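Local coordinates for protein alkylhalidase CmlS (Streptomyces venezuelae, PDB 3I3L) that acts as a flavin-dependent halogenase in chloramphenicol biosynthesis and carries covalently bound FAD, at residues A34-A38 against A331-V336; S65-T70 against F324-H329; N87-K91 against H121-V125. One frame throughout, in Å; residues are numbered along the deposited sequence.

Contact 1: A34-A38 against A331-V336; sequences AGSVA and ASQSAV. With FAD (flavin-adenine dinucleotide), chain B.
Helix 33-44, which begins within what looks like a Rossmann-type GxGxxG motif, consistent with the FAD-binding fold, packs Ala34, Val37 and Ala38 against Ala331, Ser332, Ala335 and Val336 of helix 327-347. The two segments run roughly in the same direction, their axes crossing at 38° and approaching to 8.0 Å, consistent with the small alanine side chains between them. At the end nearer the cofactor, Ala34 CB meets Ala331 CB at 3.9 Å. One turn further on, the methyl of Ala335 presses straight onto main chain: CB lies 3.2 Å from Ala34 O, the same oxygen that accepts the helical bond from Ala38 N, and the Ala335 methyl also touches that of Ala38. Val37 closes the flank. With CG1 anti to its backbone N (chi1 175°), that branch reaches over Ser332 O, at 3.7 Å, and it also packs on Val336 CG2, likewise 3.7 Å from Val37 CG1, and on the Ala335 methyl. The Ser332 hydroxyl does not bond across; it is tied back to Val328 O in its own helix. The FAD pyrophosphate sits at the end of the pair: Ala34 N donates to FAD O2P over 2.9 Å with an N-H...O angle of 158°, while Ala331 CB lies 3.8 Å from FAD O5'. No hydrogen bond joins the two segments themselves, and the contact is held by close van der Waals packing. The polar work goes to the phosphate instead, where an amide in the first turn of helix 33-44 grips an oxygen that the positive end of the helix dipole would probably help to stabilise.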
loop_
_atom_site.group_PDB
_atom_site.type_symbol
_atom_site.label_atom_id
_atom_site.label_comp_id
_atom_site.label_asym_id
_atom_site.label_seq_id
_atom_site.Cartn_x
_atom_site.Cartn_y
_atom_site.Cartn_z
ATOM N N ALA A 34 -0.976 13.066 1.399
ATOM C CA ALA A 34 0.127 12.959 2.398
ATOM C C ALA A 34 0.185 14.217 3.254
ATOM O O ALA A 34 0.265 14.126 4.489
ATOM C CB ALA A 34 1.497 12.666 1.796
ATOM N N GLY A 35 0.156 15.386 2.612
ATOM C CA GLY A 35 0.223 16.660 3.362
ATOM C C GLY A 35 -0.935 16.920 4.332
ATOM O O GLY A 35 -0.733 17.241 5.501
ATOM N N SER A 36 -2.163 16.781 3.844
ATOM C CA SER A 36 -3.344 16.997 4.663
ATOM C C SER A 36 -3.431 16.058 5.850
ATOM O O SER A 36 -3.732 16.484 6.957
ATOM C CB SER A 36 -4.597 16.764 3.799
ATOM O OG SER A 36 -4.745 17.931 3.021
ATOM N N VAL A 37 -3.247 14.759 5.599
ATOM C CA VAL A 37 -3.293 13.778 6.668
ATOM C C VAL A 37 -2.193 14.018 7.636
ATOM O O VAL A 37 -2.404 13.829 8.841
ATOM C CB VAL A 37 -3.243 12.297 6.132
ATOM C CG1 VAL A 37 -3.176 11.296 7.260
ATOM C CG2 VAL A 37 -4.450 12.045 5.285
ATOM N N ALA A 38 -0.994 14.348 7.135
ATOM C CA ALA A 38 0.123 14.646 8.075
ATOM C C ALA A 38 -0.250 15.862 9.000
ATOM O O ALA A 38 -0.054 15.809 10.202
ATOM C CB ALA A 38 1.354 14.964 7.349
ATOM N N ALA A 331 0.496 7.007 1.098
ATOM C CA ALA A 331 0.641 8.432 1.457
ATOM C C ALA A 331 0.004 8.694 2.859
ATOM O O ALA A 331 0.567 9.402 3.670
ATOM C CB ALA A 331 -0.045 9.344 0.415
ATOM N N SER A 332 -1.163 8.104 3.113
ATOM C CA SER A 332 -1.928 8.348 4.364
ATOM C C SER A 332 -1.246 7.708 5.519
ATOM O O SER A 332 -1.089 8.320 6.586
ATOM C CB SER A 332 -3.335 7.766 4.226
ATOM O OG SER A 332 -4.024 8.518 3.224
ATOM N N GLN A 333 -0.836 6.477 5.340
ATOM C CA GLN A 333 -0.204 5.717 6.409
ATOM C C GLN A 333 1.110 6.299 6.798
ATOM O O GLN A 333 1.418 6.382 7.989
ATOM C CB GLN A 333 -0.062 4.266 5.976
ATOM C CG GLN A 333 0.992 3.408 6.681
ATOM C CD GLN A 333 1.192 2.017 5.975
ATOM O OE1 GLN A 333 0.175 1.370 5.589
ATOM N NE2 GLN A 333 2.500 1.545 5.821
ATOM N N SER A 334 1.919 6.709 5.823
ATOM C CA SER A 334 3.238 7.239 6.147
ATOM C C SER A 334 3.047 8.609 6.780
ATOM O O SER A 334 3.831 9.011 7.618
ATOM C CB SER A 334 4.170 7.312 4.904
ATOM O OG SER A 334 3.763 8.281 3.914
ATOM N N ALA A 335 2.012 9.336 6.350
ATOM C CA ALA A 335 1.745 10.681 6.884
ATOM C C ALA A 335 1.412 10.573 8.355
ATOM O O ALA A 335 1.979 11.300 9.179
ATOM C CB ALA A 335 0.554 11.369 6.097
ATOM N N VAL A 336 0.554 9.610 8.704
ATOM C CA VAL A 336 0.222 9.341 10.104
ATOM C C VAL A 336 1.450 8.922 10.859
ATOM O O VAL A 336 1.654 9.375 12.015
ATOM C CB VAL A 336 -0.871 8.255 10.235
ATOM C CG1 VAL A 336 -0.879 7.657 11.637
ATOM C CG2 VAL A 336 -2.272 8.854 9.898
HETATM P PA FAD B . 0.321 14.128 -4.566
HETATM O O1A FAD B . 1.104 14.287 -5.849
HETATM O O2A FAD B . -1.065 13.601 -4.693
HETATM O O5B FAD B . 0.286 15.580 -3.820
HETATM C C5B FAD B . 1.457 16.365 -3.726
HETATM C C4B FAD B . 1.136 17.877 -3.742
HETATM O O4B FAD B . 2.380 18.587 -3.537
HETATM C C3B FAD B . 0.580 18.350 -5.064
HETATM O O3B FAD B . -0.685 18.906 -4.870
HETATM C C2B FAD B . 1.569 19.420 -5.548
HETATM O O2B FAD B . 0.902 20.542 -6.035
HETATM C C1B FAD B . 2.363 19.771 -4.299
HETATM N N9A FAD B . 3.737 20.205 -4.466
HETATM C C8A FAD B . 4.699 19.637 -5.248
HETATM N N7A FAD B . 5.849 20.327 -5.087
HETATM C C5A FAD B . 5.619 21.385 -4.275
HETATM C C6A FAD B . 6.438 22.397 -3.810
HETATM N N6A FAD B . 7.713 22.454 -4.153
HETATM N N1A FAD B . 5.902 23.306 -2.938
HETATM C C2A FAD B . 4.584 23.256 -2.557
HETATM N N3A FAD B . 3.796 22.246 -3.015
HETATM C C4A FAD B . 4.300 21.319 -3.860
HETATM N N1 FAD B . -3.231 5.787 -6.037
HETATM C C2 FAD B . -4.335 5.170 -5.473
HETATM O O2 FAD B . -4.412 5.151 -4.252
HETATM N N3 FAD B . -5.297 4.579 -6.249
HETATM C C4 FAD B . -5.195 4.586 -7.615
HETATM O O4 FAD B . -6.116 4.050 -8.311
HETATM C C4X FAD B . -4.070 5.176 -8.194
HETATM N N5 FAD B . -3.945 5.215 -9.556
HETATM C C5X FAD B . -2.887 5.891 -10.119
HETATM C C6 FAD B . -2.743 5.927 -11.513
HETATM C C7 FAD B . -1.642 6.535 -12.067
HETATM C C7M FAD B . -1.467 6.609 -13.565
HETATM C C8 FAD B . -0.725 7.151 -11.220
HETATM C C8M FAD B . 0.419 7.903 -11.773
HETATM C C9 FAD B . -0.830 7.087 -9.827
HETATM C C9A FAD B . -1.941 6.447 -9.300
HETATM N N10 FAD B . -2.064 6.446 -7.941
HETATM C C10 FAD B . -3.087 5.778 -7.380
HETATM C "C1'" FAD B . -0.900 6.974 -7.173
HETATM C "C2'" FAD B . -1.347 8.087 -6.256
HETATM O "O2'" FAD B . -2.064 8.986 -7.002
HETATM C "C3'" FAD B . -0.250 8.773 -5.487
HETATM O "O3'" FAD B . 0.418 7.825 -4.682
HETATM C "C4'" FAD B . -0.839 9.870 -4.539
HETATM O "O4'" FAD B . -1.368 10.949 -5.258
HETATM C "C5'" FAD B . 0.270 10.431 -3.659
HETATM O "O5'" FAD B . -0.249 11.361 -2.752
HETATM P P FAD B . 0.764 12.467 -2.258
HETATM O O1P FAD B . 2.073 11.813 -1.874
HETATM O O2P FAD B . 0.073 13.370 -1.242
HETATM O O3P FAD B . 1.209 13.280 -3.584
#

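Contact 2: S65-T70 against F324-H329; sequences SLLPGT and FSQGVH. With FAD (flavin-adenine dinucleotide), chain B.
His329 and Thr70 run alongside one another, their side chains pointing opposite ways, and the histidine is worth following outward. Its CB lies 3.6 Å from Thr70 OG1 and also touches Leu67 CD1. The first torsion, 176°, sets CG anti to the backbone N and carries the ring along the 65-70 segment, where Thr70 OG1 sits at the ring edge, in plane, in a weak hydrogen bond with ND1 of 3.5 Å. At the tip CE1 meets Gly69 CA at 4.0 Å, a spot where any CB on Gly69 would collide with the ring. Leu67 CD1 meanwhile drops onto Ser325 O, 3.3 Å away, and Leu66 CD2 rests on Val328 CB at 3.7 Å. At the Ser65 end both segments meet the pyrimidine side of the flavin: FAD N3 donates to Ser65 O (2.6 Å, 165° at the hydrogen), Val328 N donates to FAD O2 at 2.8 Å, and Ser65 N reaches FAD O4. Both main chains thus read the isoalloxazine edge. The contact joins the start of helix 68-76 to the start of helix 327-347, with Leu66 also touching Phe130 of helix 127-140 and Val123 of strand 122-124.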
loop_
_atom_site.group_PDB
_atom_site.type_symbol
_atom_site.label_atom_id
_atom_site.label_comp_id
_atom_site.label_asym_id
_atom_site.label_seq_id
_atom_site.Cartn_x
_atom_site.Cartn_y
_atom_site.Cartn_z
ATOM N N SER A 65 -8.691 5.434 -6.997
ATOM C CA SER A 65 -9.335 4.286 -6.344
ATOM C C SER A 65 -8.669 4.055 -5.002
ATOM O O SER A 65 -7.430 3.800 -4.917
ATOM C CB SER A 65 -9.262 3.033 -7.237
ATOM O OG SER A 65 -9.836 1.897 -6.638
ATOM N N LEU A 66 -9.487 4.164 -3.947
ATOM C CA LEU A 66 -8.990 4.126 -2.569
ATOM C C LEU A 66 -9.174 2.802 -1.843
ATOM O O LEU A 66 -9.791 1.848 -2.382
ATOM C CB LEU A 66 -9.633 5.264 -1.798
ATOM C CG LEU A 66 -9.514 6.661 -2.464
ATOM C CD1 LEU A 66 -10.001 7.755 -1.522
ATOM C CD2 LEU A 66 -8.039 6.893 -2.863
ATOM N N LEU A 67 -8.666 2.726 -0.606
ATOM C CA LEU A 67 -8.673 1.440 0.130
ATOM C C LEU A 67 -9.295 1.614 1.520
ATOM O O LEU A 67 -9.325 2.734 2.085
ATOM C CB LEU A 67 -7.242 0.863 0.223
ATOM C CG LEU A 67 -6.595 0.364 -1.097
ATOM C CD1 LEU A 67 -5.068 -0.047 -0.856
ATOM C CD2 LEU A 67 -7.384 -0.836 -1.743
ATOM N N PRO A 68 -9.812 0.534 2.068
ATOM C CA PRO A 68 -10.439 0.553 3.412
ATOM C C PRO A 68 -9.533 1.131 4.474
ATOM O O PRO A 68 -10.018 1.823 5.389
ATOM C CB PRO A 68 -10.687 -0.943 3.708
ATOM C CG PRO A 68 -10.940 -1.524 2.356
ATOM C CD PRO A 68 -9.979 -0.765 1.411
ATOM N N GLY A 69 -8.230 0.839 4.367
ATOM C CA GLY A 69 -7.256 1.285 5.379
ATOM C C GLY A 69 -7.194 2.803 5.485
ATOM O O GLY A 69 -6.967 3.356 6.561
ATOM N N THR A 70 -7.386 3.478 4.363
ATOM C CA THR A 70 -7.375 4.936 4.337
ATOM C C THR A 70 -8.675 5.531 4.893
ATOM O O THR A 70 -8.621 6.580 5.557
ATOM C CB THR A 70 -7.180 5.460 2.891
ATOM O OG1 THR A 70 -5.861 5.122 2.438
ATOM C CG2 THR A 70 -7.411 6.976 2.786
ATOM N N PHE A 324 -2.408 -2.387 -7.624
ATOM C CA PHE A 324 -3.236 -2.602 -6.425
ATOM C C PHE A 324 -3.672 -1.323 -5.724
ATOM O O PHE A 324 -4.072 -1.349 -4.584
ATOM C CB PHE A 324 -2.543 -3.572 -5.470
ATOM C CG PHE A 324 -2.275 -4.933 -6.113
ATOM C CD1 PHE A 324 -3.314 -5.840 -6.319
ATOM C CD2 PHE A 324 -0.997 -5.268 -6.561
ATOM C CE1 PHE A 324 -3.093 -7.111 -6.938
ATOM C CE2 PHE A 324 -0.745 -6.517 -7.149
ATOM C CZ PHE A 324 -1.800 -7.429 -7.369
ATOM N N SER A 325 -3.619 -0.194 -6.410
ATOM C CA SER A 325 -4.193 1.051 -5.849
ATOM C C SER A 325 -3.710 1.365 -4.425
ATOM O O SER A 325 -4.507 1.672 -3.565
ATOM C CB SER A 325 -5.746 0.913 -5.835
ATOM O OG SER A 325 -6.269 0.863 -7.159
ATOM N N GLN A 326 -2.414 1.231 -4.170
ATOM C CA GLN A 326 -1.841 1.408 -2.881
ATOM C C GLN A 326 -1.383 2.861 -2.606
ATOM O O GLN A 326 -0.905 3.190 -1.497
ATOM C CB GLN A 326 -0.611 0.501 -2.739
ATOM C CG GLN A 326 -0.909 -0.992 -2.880
ATOM C CD GLN A 326 -1.226 -1.676 -1.543
ATOM O OE1 GLN A 326 -2.362 -2.133 -1.333
ATOM N NE2 GLN A 326 -0.234 -1.758 -0.650
ATOM N N GLY A 327 -1.429 3.701 -3.624
ATOM C CA GLY A 327 -0.641 4.953 -3.562
ATOM C C GLY A 327 -1.157 5.890 -2.453
ATOM O O GLY A 327 -0.376 6.362 -1.664
ATOM N N VAL A 328 -2.450 6.216 -2.485
ATOM C CA VAL A 328 -3.057 7.097 -1.492
ATOM C C VAL A 328 -3.016 6.475 -0.108
ATOM O O VAL A 328 -2.815 7.151 0.893
ATOM C CB VAL A 328 -4.499 7.507 -1.876
ATOM C CG1 VAL A 328 -5.162 8.366 -0.709
ATOM C CG2 VAL A 328 -4.471 8.289 -3.174
ATOM N N HIS A 329 -3.182 5.172 -0.051
ATOM C CA HIS A 329 -3.030 4.477 1.212
ATOM C C HIS A 329 -1.635 4.645 1.829
ATOM O O HIS A 329 -1.477 4.933 3.029
ATOM C CB HIS A 329 -3.343 2.972 1.094
ATOM C CG HIS A 329 -3.102 2.252 2.377
ATOM N ND1 HIS A 329 -3.871 2.486 3.505
ATOM C CD2 HIS A 329 -2.151 1.350 2.740
ATOM C CE1 HIS A 329 -3.400 1.757 4.501
ATOM N NE2 HIS A 329 -2.371 1.049 4.059
HETATM P PA FAD B . 0.321 14.128 -4.566
HETATM O O1A FAD B . 1.104 14.287 -5.849
HETATM O O2A FAD B . -1.065 13.601 -4.693
HETATM O O5B FAD B . 0.286 15.580 -3.820
HETATM C C5B FAD B . 1.457 16.365 -3.726
HETATM C C4B FAD B . 1.136 17.877 -3.742
HETATM O O4B FAD B . 2.380 18.587 -3.537
HETATM C C3B FAD B . 0.580 18.350 -5.064
HETATM O O3B FAD B . -0.685 18.906 -4.870
HETATM C C2B FAD B . 1.569 19.420 -5.548
HETATM O O2B FAD B . 0.902 20.542 -6.035
HETATM C C1B FAD B . 2.363 19.771 -4.299
HETATM N N9A FAD B . 3.737 20.205 -4.466
HETATM C C8A FAD B . 4.699 19.637 -5.248
HETATM N N7A FAD B . 5.849 20.327 -5.087
HETATM C C5A FAD B . 5.619 21.385 -4.275
HETATM C C6A FAD B . 6.438 22.397 -3.810
HETATM N N6A FAD B . 7.713 22.454 -4.153
HETATM N N1A FAD B . 5.902 23.306 -2.938
HETATM C C2A FAD B . 4.584 23.256 -2.557
HETATM N N3A FAD B . 3.796 22.246 -3.015
HETATM C C4A FAD B . 4.300 21.319 -3.860
HETATM N N1 FAD B . -3.231 5.787 -6.037
HETATM C C2 FAD B . -4.335 5.170 -5.473
HETATM O O2 FAD B . -4.412 5.151 -4.252
HETATM N N3 FAD B . -5.297 4.579 -6.249
HETATM C C4 FAD B . -5.195 4.586 -7.615
HETATM O O4 FAD B . -6.116 4.050 -8.311
HETATM C C4X FAD B . -4.070 5.176 -8.194
HETATM N N5 FAD B . -3.945 5.215 -9.556
HETATM C C5X FAD B . -2.887 5.891 -10.119
HETATM C C6 FAD B . -2.743 5.927 -11.513
HETATM C C7 FAD B . -1.642 6.535 -12.067
HETATM C C7M FAD B . -1.467 6.609 -13.565
HETATM C C8 FAD B . -0.725 7.151 -11.220
HETATM C C8M FAD B . 0.419 7.903 -11.773
HETATM C C9 FAD B . -0.830 7.087 -9.827
HETATM C C9A FAD B . -1.941 6.447 -9.300
HETATM N N10 FAD B . -2.064 6.446 -7.941
HETATM C C10 FAD B . -3.087 5.778 -7.380
HETATM C "C1'" FAD B . -0.900 6.974 -7.173
HETATM C "C2'" FAD B . -1.347 8.087 -6.256
HETATM O "O2'" FAD B . -2.064 8.986 -7.002
HETATM C "C3'" FAD B . -0.250 8.773 -5.487
HETATM O "O3'" FAD B . 0.418 7.825 -4.682
HETATM C "C4'" FAD B . -0.839 9.870 -4.539
HETATM O "O4'" FAD B . -1.368 10.949 -5.258
HETATM C "C5'" FAD B . 0.270 10.431 -3.659
HETATM O "O5'" FAD B . -0.249 11.361 -2.752
HETATM P P FAD B . 0.764 12.467 -2.258
HETATM O O1P FAD B . 2.073 11.813 -1.874
HETATM O O2P FAD B . 0.073 13.370 -1.242
HETATM O O3P FAD B . 1.209 13.280 -3.584
#

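Contact 3: N87-K91 against H121-V125; sequences NYVKK and HAVQV
Val125 lays CG1 over the centre of the Tyr88 ring, 3.6 Å from its centroid and 12° off the normal, a CH-pi contact. Tyr88 CB, meanwhile, packs against Val123 CB at 3.6 Å. The aromatic ring is swung there by a chi1 of -73°, which puts CG beside the backbone N. Outside this pair, Phe130 of helix 127-140 touches both Tyr88 and Val125. With an alanine here in place of Tyr88, Val125 CG1 would probably lose the flat face it rests on, and a gap would open beside Phe130. Main-chain bonds hold the strands in antiparallel register: Lys91 N donates to Ala122 O at 2.8 Å, and Ala122 N returns to Lys91 O at 3.1 Å. These strands, 89-97 and 122-124, belong to the larger mixed sheet of the chain, distinct from the mainly parallel sheet that contains strand 25-29. Further along, Gln124 N reaches Val89 O at 2.9 Å, and a water links the two segments beside that bond, accepting a hydrogen bond from Val89 N and donating one to Gln124 O at 2.8 Å. Lys91 reaches past the Gln124 side chain, nearly at right angles to it, and its NZ goes on to bond Ser65 OG.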
loop_
_atom_site.group_PDB
_atom_site.type_symbol
_atom_site.label_atom_id
_atom_site.label_comp_id
_atom_site.label_asym_id
_atom_site.label_seq_id
_atom_site.Cartn_x
_atom_site.Cartn_y
_atom_site.Cartn_z
ATOM N N ASN A 87 -21.083 11.363 -0.953
ATOM C CA ASN A 87 -21.664 10.302 -1.781
ATOM C C ASN A 87 -20.718 9.704 -2.825
ATOM O O ASN A 87 -21.071 9.604 -4.002
ATOM C CB ASN A 87 -22.946 10.824 -2.457
ATOM C CG ASN A 87 -24.101 10.933 -1.474
ATOM O OD1 ASN A 87 -24.638 12.020 -1.274
ATOM N ND2 ASN A 87 -24.441 9.811 -0.801
ATOM N N TYR A 88 -19.510 9.319 -2.392
ATOM C CA TYR A 88 -18.494 8.810 -3.306
ATOM C C TYR A 88 -18.999 7.479 -3.803
ATOM O O TYR A 88 -19.641 6.764 -3.042
ATOM C CB TYR A 88 -17.176 8.620 -2.556
ATOM C CG TYR A 88 -16.456 9.915 -2.195
ATOM C CD1 TYR A 88 -16.217 10.889 -3.127
ATOM C CD2 TYR A 88 -16.002 10.119 -0.923
ATOM C CE1 TYR A 88 -15.580 12.010 -2.820
ATOM C CE2 TYR A 88 -15.325 11.266 -0.586
ATOM C CZ TYR A 88 -15.123 12.208 -1.530
ATOM O OH TYR A 88 -14.470 13.363 -1.208
ATOM N N VAL A 89 -18.710 7.122 -5.053
ATOM C CA VAL A 89 -19.059 5.774 -5.512
ATOM C C VAL A 89 -18.407 4.735 -4.573
ATOM O O VAL A 89 -17.203 4.862 -4.263
ATOM C CB VAL A 89 -18.585 5.546 -6.966
ATOM C CG1 VAL A 89 -18.817 4.054 -7.433
ATOM C CG2 VAL A 89 -19.296 6.498 -7.897
ATOM N N LYS A 90 -19.173 3.735 -4.115
ATOM C CA LYS A 90 -18.625 2.708 -3.210
ATOM C C LYS A 90 -17.912 1.576 -3.953
ATOM O O LYS A 90 -18.402 1.067 -4.967
ATOM C CB LYS A 90 -19.659 2.145 -2.226
ATOM C CG LYS A 90 -20.138 3.231 -1.238
ATOM C CD LYS A 90 -20.105 2.801 0.240
ATOM C CE LYS A 90 -19.426 3.910 1.175
ATOM N NZ LYS A 90 -19.959 5.304 0.952
ATOM N N LYS A 91 -16.752 1.191 -3.431
ATOM C CA LYS A 91 -15.953 0.126 -4.071
ATOM C C LYS A 91 -15.909 -1.097 -3.191
ATOM O O LYS A 91 -15.364 -1.025 -2.108
ATOM C CB LYS A 91 -14.504 0.615 -4.363
ATOM C CG LYS A 91 -13.518 -0.549 -4.528
ATOM C CD LYS A 91 -12.329 -0.150 -5.278
ATOM C CE LYS A 91 -11.250 0.229 -4.404
ATOM N NZ LYS A 91 -9.880 -0.331 -4.946
ATOM N N HIS A 121 -15.249 -1.764 2.793
ATOM C CA HIS A 121 -15.288 -1.217 1.466
ATOM C C HIS A 121 -14.412 0.063 1.427
ATOM O O HIS A 121 -13.854 0.494 2.463
ATOM C CB HIS A 121 -16.719 -0.869 1.123
ATOM C CG HIS A 121 -17.229 0.272 1.932
ATOM N ND1 HIS A 121 -17.714 0.112 3.217
ATOM C CD2 HIS A 121 -17.236 1.602 1.686
ATOM C CE1 HIS A 121 -18.030 1.294 3.719
ATOM N NE2 HIS A 121 -17.757 2.214 2.807
ATOM N N ALA A 122 -14.217 0.618 0.228
ATOM C CA ALA A 122 -13.661 1.940 0.136
ATOM C C ALA A 122 -14.453 2.648 -0.912
ATOM O O ALA A 122 -15.627 2.300 -1.142
ATOM C CB ALA A 122 -12.116 1.950 -0.176
ATOM N N VAL A 123 -13.850 3.636 -1.565
ATOM C CA VAL A 123 -14.623 4.431 -2.511
ATOM C C VAL A 123 -13.742 4.814 -3.662
ATOM O O VAL A 123 -12.507 4.626 -3.615
ATOM C CB VAL A 123 -15.083 5.736 -1.838
ATOM C CG1 VAL A 123 -16.124 5.445 -0.745
ATOM C CG2 VAL A 123 -13.834 6.481 -1.234
ATOM N N GLN A 124 -14.367 5.358 -4.687
ATOM C CA GLN A 124 -13.666 5.904 -5.825
ATOM C C GLN A 124 -13.929 7.425 -5.781
ATOM O O GLN A 124 -15.017 7.827 -5.390
ATOM C CB GLN A 124 -14.234 5.320 -7.122
ATOM C CG GLN A 124 -14.653 3.824 -7.047
ATOM C CD GLN A 124 -13.453 2.912 -7.187
ATOM O OE1 GLN A 124 -13.583 1.740 -7.543
ATOM N NE2 GLN A 124 -12.267 3.451 -6.965
ATOM N N VAL A 125 -12.930 8.256 -6.130
ATOM C CA VAL A 125 -13.107 9.691 -6.027
ATOM C C VAL A 125 -12.572 10.444 -7.222
ATOM O O VAL A 125 -11.722 9.962 -7.967
ATOM C CB VAL A 125 -12.465 10.303 -4.732
ATOM C CG1 VAL A 125 -12.906 9.492 -3.459
ATOM C CG2 VAL A 125 -10.928 10.279 -4.850
HETATM O O HOH W 1 -17.043 9.314 -6.680
#

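In the fold
Contacts 1 and 2 are buried and share helix 327-347, whose first turns serve both, so one helix hydrogen-bonds the flavin through Val328 and packs beside the phosphate through Ala331. They touch where Ser332 OG lies 3.7 Å from Thr70 CG2. Contact 3 is only partly buried, with Lys90 exposed, and is about 19 Å centre to centre from contact 1. It joins contact 2 through a probable hydrogen bond from Leu66 N to Val123 O, 3.1 Å. The chemistry shifts accordingly: alanine-rich helix packing in contact 1, loops and helix starts bonded to the flavin in contact 2, and strand pairing with an aromatic flank and a bridging water in contact 3.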